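Obscurin (Homo sapiens, PDB 2YZ8) is a giant muscle protein with kinase and RhoGEF signalling regions, built largely of immunoglobulin-like domains like this one, and probably links the contractile apparatus to surrounding structures. Local coordinates at residues Leu65-Leu70 and Gly76-Ser81. Residues are numbered along the deposited sequence; the frame is centred on the assembly and turned at random.
Sequences LVVRNL and GRYSCS
Leu65 turns its CG away from its backbone N (chi1 171°), and this carries CD2 over to the ring of Tyr78. The tyrosine meets it from the other strand with CG opposite its own carbonyl carbon (chi1 -69°). Leu65 CD2 comes to 3.7 Å from Tyr78 CD1 and to 4.1 Å from Tyr78 CE1. The methyl lies near the CD1-CE1 bond and approaches the ring obliquely. The two side chains cross at roughly a right angle.

Val67 lies two residues further along the same strand and points to the same side. Its side chain runs against that of Tyr78 from the opposite direction, and its two methyls divide the work. Val67 CG2 approaches the ring obliquely, 4.3 Å from Tyr78 CE1. Val67 CG1 sits 4.0 Å from Tyr78 OH, an apolar contact with the phenol oxygen.

No hydrogen bond joins the two segments, and the CA atoms of Leu65 and Cys80 are 9.1 Å apart. The strands belong to different sheets, so the contact is made by side chains across the interior. All three touching residues are buried. The hydroxyl of Tyr78 is hydrogen-bonded to the backbone O of Asp74, just before its strand, which satisfies this polar group inside an apolar setting and ties down the far end of the ring. Leu28, Leu48 and Leu91 also touch the tyrosine, and the ring of Tyr43 meets it with the planes at about 45°.

A tyrosine whose hydroxyl reaches back to the backbone four residues earlier is a tyrosine corner. It belongs to the Asp-x-Gly-x-Tyr-x-Cys pattern that leads into strand F of immunoglobulin domains, here Asp74, Gly76, Tyr78 and Cys80, packed against strand E in the core of an I-set beta sandwich.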
ATOM      1  N   LEU A  65      -2.127  -3.400  -1.653  1.00 15.85           N
ATOM      2  CA  LEU A  65      -0.696  -3.711  -1.702  1.00 14.30           C
ATOM      3  C   LEU A  65      -0.366  -4.725  -0.617  1.00 13.54           C
ATOM      4  O   LEU A  65      -0.611  -4.489   0.570  1.00 13.30           O
ATOM      5  CB  LEU A  65       0.178  -2.457  -1.518  1.00 14.31           C
ATOM      6  CG  LEU A  65       1.690  -2.681  -1.330  1.00 13.27           C
ATOM      7  CD1 LEU A  65       2.378  -3.033  -2.649  1.00 12.85           C
ATOM      8  CD2 LEU A  65       2.366  -1.478  -0.672  1.00 13.49           C
ATOM      9  N   VAL A  66       0.192  -5.851  -1.035  1.00 12.46           N
ATOM     10  CA  VAL A  66       0.610  -6.882  -0.107  1.00 11.99           C
ATOM     11  C   VAL A  66       2.125  -6.807   0.030  1.00 11.84           C
ATOM     12  O   VAL A  66       2.856  -6.869  -0.958  1.00 11.27           O
ATOM     13  CB  VAL A  66       0.139  -8.294  -0.557  1.00 11.72           C
ATOM     14  CG1 VAL A  66       0.474  -9.335   0.500  1.00 11.28           C
ATOM     15  CG2 VAL A  66      -1.359  -8.289  -0.819  1.00 11.51           C
ATOM     16  N   VAL A  67       2.578  -6.628   1.265  1.00 12.16           N
ATOM     17  CA  VAL A  67       3.997  -6.623   1.590  1.00 12.73           C
ATOM     18  C   VAL A  67       4.275  -7.943   2.292  1.00 13.25           C
ATOM     19  O   VAL A  67       3.885  -8.129   3.442  1.00 13.66           O
ATOM     20  CB  VAL A  67       4.367  -5.446   2.528  1.00 12.65           C
ATOM     21  CG1 VAL A  67       5.878  -5.325   2.665  1.00 12.54           C
ATOM     22  CG2 VAL A  67       3.775  -4.139   2.017  1.00 12.53           C
ATOM     23  N   ARG A  68       4.927  -8.862   1.590  1.00 13.95           N
ATOM     24  CA  ARG A  68       5.163 -10.204   2.110  1.00 14.49           C
ATOM     25  C   ARG A  68       6.454 -10.274   2.928  1.00 14.86           C
ATOM     26  O   ARG A  68       7.301  -9.382   2.832  1.00 14.94           O
ATOM     27  CB  ARG A  68       5.167 -11.221   0.967  1.00 14.63           C
ATOM     28  CG  ARG A  68       3.778 -11.470   0.390  1.00 15.39           C
ATOM     29  CD  ARG A  68       3.818 -12.287  -0.886  1.00 18.11           C
ATOM     30  NE  ARG A  68       4.184 -11.467  -2.036  1.00 19.19           N
ATOM     31  CZ  ARG A  68       3.823 -11.721  -3.287  1.00 19.26           C
ATOM     32  NH1 ARG A  68       3.065 -12.770  -3.574  1.00 20.29           N
ATOM     33  NH2 ARG A  68       4.215 -10.911  -4.258  1.00 20.08           N
ATOM     34  N   ASN A  69       6.581 -11.326   3.737  1.00 15.17           N
ATOM     35  CA  ASN A  69       7.743 -11.535   4.615  1.00 15.79           C
ATOM     36  C   ASN A  69       8.165 -10.267   5.370  1.00 16.25           C
ATOM     37  O   ASN A  69       9.307  -9.800   5.244  1.00 16.35           O
ATOM     38  CB  ASN A  69       8.926 -12.127   3.831  1.00 15.67           C
ATOM     39  CG  ASN A  69       8.623 -13.503   3.247  1.00 16.09           C
ATOM     40  OD1 ASN A  69       7.636 -13.692   2.536  1.00 16.21           O
ATOM     41  ND2 ASN A  69       9.490 -14.470   3.534  1.00 16.75           N
ATOM     42  N   LEU A  70       7.238  -9.715   6.153  1.00 16.77           N
ATOM     43  CA  LEU A  70       7.481  -8.462   6.865  1.00 17.25           C
ATOM     44  C   LEU A  70       8.696  -8.505   7.784  1.00 17.55           C
ATOM     45  O   LEU A  70       8.818  -9.391   8.640  1.00 17.49           O
ATOM     46  CB  LEU A  70       6.252  -8.025   7.668  1.00 17.51           C
ATOM     47  CG  LEU A  70       5.253  -7.068   7.014  1.00 17.88           C
ATOM     48  CD1 LEU A  70       4.232  -6.675   8.054  1.00 18.01           C
ATOM     49  CD2 LEU A  70       5.934  -5.822   6.454  1.00 17.49           C
ATOM     50  N   GLY A  76       7.488   1.874   7.607  1.00 18.94           N
ATOM     51  CA  GLY A  76       7.650   3.261   7.171  1.00 19.15           C
ATOM     52  C   GLY A  76       6.431   3.731   6.400  1.00 19.49           C
ATOM     53  O   GLY A  76       5.355   3.123   6.475  1.00 19.89           O
ATOM     54  N   ARG A  77       6.603   4.793   5.624  1.00 19.21           N
ATOM     55  CA  ARG A  77       5.498   5.385   4.893  1.00 19.26           C
ATOM     56  C   ARG A  77       5.304   4.801   3.487  1.00 19.09           C
ATOM     57  O   ARG A  77       6.237   4.755   2.675  1.00 18.76           O
ATOM     58  CB  ARG A  77       5.692   6.898   4.802  1.00 19.89           C
ATOM     59  CG  ARG A  77       4.570   7.593   4.042  1.00 19.55           C
ATOM     60  CD  ARG A  77       4.557   9.073   4.349  1.00 20.99           C
ATOM     61  NE  ARG A  77       4.326   9.352   5.766  1.00 21.16           N
ATOM     62  CZ  ARG A  77       3.127   9.421   6.338  1.00 20.49           C
ATOM     63  NH1 ARG A  77       2.021   9.221   5.629  1.00 18.60           N
ATOM     64  NH2 ARG A  77       3.034   9.693   7.631  1.00 19.86           N
ATOM     65  N   TYR A  78       4.074   4.371   3.211  1.00 19.06           N
ATOM     66  CA  TYR A  78       3.688   3.935   1.882  1.00 19.57           C
ATOM     67  C   TYR A  78       2.634   4.876   1.318  1.00 20.13           C
ATOM     68  O   TYR A  78       1.885   5.497   2.071  1.00 20.08           O
ATOM     69  CB  TYR A  78       3.122   2.521   1.936  1.00 19.32           C
ATOM     70  CG  TYR A  78       4.139   1.459   2.262  1.00 19.21           C
ATOM     71  CD1 TYR A  78       4.723   0.695   1.245  1.00 19.17           C
ATOM     72  CD2 TYR A  78       4.499   1.191   3.586  1.00 18.63           C
ATOM     73  CE1 TYR A  78       5.657  -0.288   1.535  1.00 18.77           C
ATOM     74  CE2 TYR A  78       5.426   0.213   3.887  1.00 18.59           C
ATOM     75  CZ  TYR A  78       6.001  -0.524   2.858  1.00 18.70           C
ATOM     76  OH  TYR A  78       6.921  -1.488   3.152  1.00 18.77           O
ATOM     77  N   SER A  79       2.571   4.963  -0.011  1.00 19.97           N
ATOM     78  CA  SER A  79       1.641   5.869  -0.675  1.00 20.51           C
ATOM     79  C   SER A  79       1.094   5.237  -1.942  1.00 19.95           C
ATOM     80  O   SER A  79       1.747   4.386  -2.549  1.00 19.38           O
ATOM     81  CB  SER A  79       2.330   7.183  -1.030  1.00 20.40           C
ATOM     82  OG  SER A  79       2.811   7.824   0.139  1.00 24.35           O
ATOM     83  N   CYS A  80      -0.107   5.661  -2.325  1.00 20.00           N
ATOM     84  CA  CYS A  80      -0.711   5.241  -3.589  1.00 19.76           C
ATOM     85  C   CYS A  80      -1.084   6.492  -4.362  1.00 19.90           C
ATOM     86  O   CYS A  80      -1.522   7.489  -3.770  1.00 19.35           O
ATOM     87  CB  CYS A  80      -1.937   4.357  -3.360  1.00 19.49           C
ATOM     88  SG  CYS A  80      -2.556   3.557  -4.877  1.00 21.13           S
ATOM     89  N   SER A  81      -0.882   6.451  -5.678  1.00 19.72           N
ATOM     90  CA  SER A  81      -1.100   7.623  -6.514  1.00 19.96           C
ATOM     91  C   SER A  81      -1.770   7.283  -7.832  1.00 19.76           C
ATOM     92  O   SER A  81      -1.455   6.270  -8.462  1.00 19.52           O
ATOM     93  CB  SER A  81       0.223   8.340  -6.782  1.00 20.49           C
ATOM     94  OG  SER A  81       1.065   7.539  -7.587  1.00 22.19           O
TER